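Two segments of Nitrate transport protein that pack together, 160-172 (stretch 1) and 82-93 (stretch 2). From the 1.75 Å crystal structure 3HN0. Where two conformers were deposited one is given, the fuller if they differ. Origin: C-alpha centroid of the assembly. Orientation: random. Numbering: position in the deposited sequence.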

# COMPACT_ATOMS: atom_id res chain seq x y z
N LYS A 160 13.18 -22.18 12.97
CA LYS A 160 14.27 -22.76 13.76
C LYS A 160 14.54 -22.06 15.09
O LYS A 160 15.21 -22.61 15.93
CB LYS A 160 15.56 -22.83 12.90
CG LYS A 160 15.46 -23.86 11.75
CD LYS A 160 16.76 -23.93 10.92
CE LYS A 160 17.95 -24.48 11.71
NZ LYS A 160 19.27 -24.46 10.95
N ASP A 161 13.97 -20.89 15.28
CA ASP A 161 14.00 -20.24 16.56
C ASP A 161 12.60 -19.79 16.85
O ASP A 161 12.14 -18.72 16.39
CB ASP A 161 14.94 -19.03 16.57
CG ASP A 161 15.11 -18.45 17.96
OD1 ASP A 161 14.23 -18.65 18.83
OD2 ASP A 161 16.15 -17.80 18.20
N SER A 162 11.91 -20.60 17.65
CA SER A 162 10.51 -20.34 17.88
C SER A 162 10.21 -19.17 18.80
O SER A 162 9.03 -18.85 18.95
CB SER A 162 9.80 -21.61 18.38
OG SER A 162 10.15 -21.84 19.71
N SER A 163 11.25 -18.59 19.41
CA SER A 163 11.20 -17.32 20.13
C SER A 163 11.10 -16.08 19.20
O SER A 163 10.53 -15.07 19.58
CB SER A 163 12.40 -17.18 21.09
OG SER A 163 13.59 -16.60 20.54
N LEU A 164 11.57 -16.21 17.96
CA LEU A 164 11.73 -15.10 17.05
C LEU A 164 10.34 -14.69 16.57
O LEU A 164 9.51 -15.55 16.33
CB LEU A 164 12.59 -15.52 15.83
CG LEU A 164 13.12 -14.42 14.97
CD1 LEU A 164 14.18 -13.53 15.73
CD2 LEU A 164 13.67 -15.05 13.64
N ARG A 165 10.12 -13.39 16.43
CA ARG A 165 8.88 -12.85 15.92
C ARG A 165 9.13 -11.76 14.89
O ARG A 165 10.06 -11.00 15.02
CB ARG A 165 8.04 -12.26 17.07
CG ARG A 165 7.59 -13.28 18.11
CD ARG A 165 6.41 -14.13 17.61
NE ARG A 165 5.93 -15.08 18.64
CZ ARG A 165 6.44 -16.30 18.84
NH1 ARG A 165 7.46 -16.72 18.09
NH2 ARG A 165 5.95 -17.09 19.80
N ILE A 166 8.23 -11.66 13.91
CA ILE A 166 8.18 -10.49 13.02
C ILE A 166 7.56 -9.34 13.85
O ILE A 166 6.51 -9.52 14.45
CB ILE A 166 7.35 -10.75 11.81
CG1 ILE A 166 8.02 -11.79 10.93
CG2 ILE A 166 7.14 -9.46 11.04
CD1 ILE A 166 7.15 -12.25 9.75
N THR A 167 8.25 -8.21 13.90
CA THR A 167 7.80 -7.03 14.62
C THR A 167 7.44 -5.87 13.71
O THR A 167 6.77 -4.95 14.16
CB THR A 167 8.84 -6.58 15.66
OG1 THR A 167 10.06 -6.19 15.01
CG2 THR A 167 9.11 -7.73 16.67
N ALA A 168 7.87 -5.89 12.45
CA ALA A 168 7.48 -4.82 11.51
C ALA A 168 7.60 -5.27 10.08
O ALA A 168 8.43 -6.13 9.75
CB ALA A 168 8.38 -3.58 11.74
N ASP A 169 6.81 -4.62 9.23
CA ASP A 169 6.82 -4.79 7.80
C ASP A 169 7.53 -3.57 7.25
O ASP A 169 7.08 -2.45 7.50
CB ASP A 169 5.36 -4.87 7.39
CG ASP A 169 5.14 -4.95 5.88
OD1 ASP A 169 6.00 -4.52 5.12
OD2 ASP A 169 4.05 -5.43 5.47
N LEU A 170 8.64 -3.77 6.55
CA LEU A 170 9.48 -2.67 6.08
C LEU A 170 9.27 -2.31 4.62
O LEU A 170 10.11 -1.65 3.98
CB LEU A 170 10.97 -2.98 6.37
CG LEU A 170 11.44 -2.49 7.72
CD1 LEU A 170 10.52 -2.97 8.84
CD2 LEU A 170 12.89 -2.90 7.94
N ASN A 171 8.13 -2.74 4.08
CA ASN A 171 7.88 -2.62 2.66
C ASN A 171 7.04 -1.42 2.21
O ASN A 171 6.69 -1.33 1.03
CB ASN A 171 7.25 -3.91 2.10
CG ASN A 171 8.10 -5.15 2.35
OD1 ASN A 171 9.20 -5.26 1.84
ND2 ASN A 171 7.61 -6.04 3.21
N HIS A 172 6.74 -0.49 3.11
CA HIS A 172 5.81 0.58 2.78
C HIS A 172 6.40 1.95 3.00
O HIS A 172 7.10 2.19 3.98
CB HIS A 172 4.51 0.45 3.60
CG HIS A 172 3.90 -0.91 3.55
ND1 HIS A 172 3.06 -1.32 2.53
CD2 HIS A 172 3.98 -1.94 4.42
CE1 HIS A 172 2.67 -2.56 2.77
NE2 HIS A 172 3.22 -2.96 3.90
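Stretch 2 82-93: IWGTLYLVEKTP

The contact is an antiparallel two-strand pairing, interrupted by a beta bulge and secured by side-chain bonds at both ends, illustrating how a ladder absorbs an extra residue without losing its bonds. Stretch 2 is extended from Tyr 87 to Glu 90 and runs against strand 165-169, the N-to-C directions differing by 140° and the axes approaching to 4.5 Å. Arg 165 and Glu 90 form a hydrogen-bonded pair: Arg 165 N to Glu 90 O, 3.0 Å, and Glu 90 N to Arg 165 O, 2.9 Å. Ile 166 faces Val 89, CA to CA 4.3 Å, but Ala 168, not Thr 167, pairs with Leu 88. At this bulge Leu 88 O accepts from Thr 167 N at 2.8 Å and weakly from Ala 168 N at 3.5 Å, while Leu 88 N returns a bond to Ala 168 O at 2.9 Å. Thr 167 also turns its side chain toward stretch 2, where OG1 donates to Glu 90 OE2 at 2.6 Å. Beyond the strands, Leu 170 N reaches Leu 86 O at 3.0 Å, and Asn 171 OD1 receives Thr 85 N and Leu 86 N, each at 2.9 Å, so one side chain prolongs the ladder. Lys 91 NZ closes the other end in a salt bridge with Asp 161 OD2 at 2.6 Å.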

# COMPACT_ATOMS: atom_id res chain seq x y z
N ILE A 82 6.51 -8.65 -7.14
CA ILE A 82 6.60 -9.06 -5.75
C ILE A 82 6.73 -7.78 -4.93
O ILE A 82 7.40 -6.82 -5.33
CB ILE A 82 7.75 -10.11 -5.54
CG1 ILE A 82 7.86 -10.58 -4.07
CG2 ILE A 82 9.12 -9.51 -5.96
CD1 ILE A 82 8.91 -11.72 -3.80
N TRP A 83 6.04 -7.75 -3.79
CA TRP A 83 5.88 -6.51 -3.03
C TRP A 83 6.26 -6.66 -1.54
O TRP A 83 6.25 -5.70 -0.78
CB TRP A 83 4.43 -6.00 -3.19
CG TRP A 83 4.15 -5.73 -4.66
CD1 TRP A 83 3.73 -6.63 -5.58
CD2 TRP A 83 4.42 -4.51 -5.37
NE1 TRP A 83 3.69 -6.07 -6.83
CE2 TRP A 83 4.07 -4.74 -6.73
CE3 TRP A 83 4.86 -3.23 -5.00
CZ2 TRP A 83 4.19 -3.79 -7.70
CZ3 TRP A 83 4.95 -2.25 -5.98
CH2 TRP A 83 4.64 -2.55 -7.34
N GLY A 84 6.58 -7.87 -1.12
CA GLY A 84 6.90 -8.17 0.29
C GLY A 84 8.30 -8.74 0.38
O GLY A 84 8.52 -9.93 0.22
N THR A 85 9.29 -7.88 0.59
CA THR A 85 10.64 -8.37 0.61
C THR A 85 11.40 -8.20 1.90
O THR A 85 12.42 -8.87 2.10
CB THR A 85 11.48 -7.77 -0.56
OG1 THR A 85 11.69 -6.40 -0.34
CG2 THR A 85 10.77 -7.92 -1.86
N LEU A 86 10.96 -7.30 2.78
CA LEU A 86 11.76 -7.00 3.95
C LEU A 86 10.91 -6.90 5.21
O LEU A 86 9.94 -6.14 5.29
CB LEU A 86 12.58 -5.73 3.71
CG LEU A 86 13.78 -5.59 4.63
CD1 LEU A 86 14.84 -6.71 4.29
CD2 LEU A 86 14.35 -4.19 4.52
N TYR A 87 11.29 -7.71 6.20
CA TYR A 87 10.64 -7.72 7.48
C TYR A 87 11.61 -7.62 8.63
O TYR A 87 12.74 -8.08 8.54
CB TYR A 87 9.80 -8.99 7.61
CG TYR A 87 8.64 -9.05 6.69
CD1 TYR A 87 8.79 -9.50 5.37
CD2 TYR A 87 7.36 -8.64 7.11
CE1 TYR A 87 7.72 -9.55 4.48
CE2 TYR A 87 6.29 -8.69 6.20
CZ TYR A 87 6.47 -9.15 4.91
OH TYR A 87 5.41 -9.21 4.03
N LEU A 88 11.21 -6.96 9.72
CA LEU A 88 12.05 -6.89 10.91
C LEU A 88 11.67 -8.01 11.86
O LEU A 88 10.48 -8.17 12.17
CB LEU A 88 11.80 -5.57 11.62
CG LEU A 88 12.52 -5.24 12.92
CD1 LEU A 88 14.03 -5.19 12.72
CD2 LEU A 88 11.95 -3.91 13.43
N VAL A 89 12.66 -8.74 12.36
CA VAL A 89 12.43 -9.79 13.34
C VAL A 89 13.23 -9.48 14.61
O VAL A 89 14.31 -8.91 14.56
CB VAL A 89 12.83 -11.18 12.79
CG1 VAL A 89 11.94 -11.55 11.60
CG2 VAL A 89 14.35 -11.24 12.35
N GLU A 90 12.66 -9.86 15.75
CA GLU A 90 13.30 -9.64 17.03
C GLU A 90 13.05 -10.84 17.92
O GLU A 90 11.98 -11.47 17.85
CB GLU A 90 12.79 -8.33 17.68
CG GLU A 90 12.68 -7.14 16.72
CD GLU A 90 12.40 -5.81 17.41
OE1 GLU A 90 13.19 -5.43 18.30
OE2 GLU A 90 11.40 -5.14 17.04
N LYS A 91 14.04 -11.14 18.75
CA LYS A 91 13.92 -12.16 19.78
C LYS A 91 13.44 -11.52 21.06
O LYS A 91 13.76 -10.37 21.33
CB LYS A 91 15.26 -12.81 20.04
CG LYS A 91 15.62 -13.81 19.00
CD LYS A 91 16.95 -14.51 19.24
CE LYS A 91 16.93 -15.40 20.49
NZ LYS A 91 17.42 -16.78 20.24
N THR A 92 12.67 -12.30 21.83
CA THR A 92 12.28 -11.97 23.20
C THR A 92 12.84 -13.06 24.13
O THR A 92 12.54 -14.25 23.92
CB THR A 92 10.75 -11.95 23.37
OG1 THR A 92 10.18 -11.21 22.29
CG2 THR A 92 10.35 -11.30 24.71
N PRO A 93 13.65 -12.67 25.12
CA PRO A 93 14.09 -11.31 25.43
C PRO A 93 15.14 -10.78 24.47
O PRO A 93 15.84 -11.56 23.79
CB PRO A 93 14.70 -11.44 26.84
CG PRO A 93 15.13 -12.87 26.94
CD PRO A 93 14.10 -13.64 26.15
O HOH W 1 3.92 -6.56 3.00
O HOH W 2 10.00 -11.82 19.93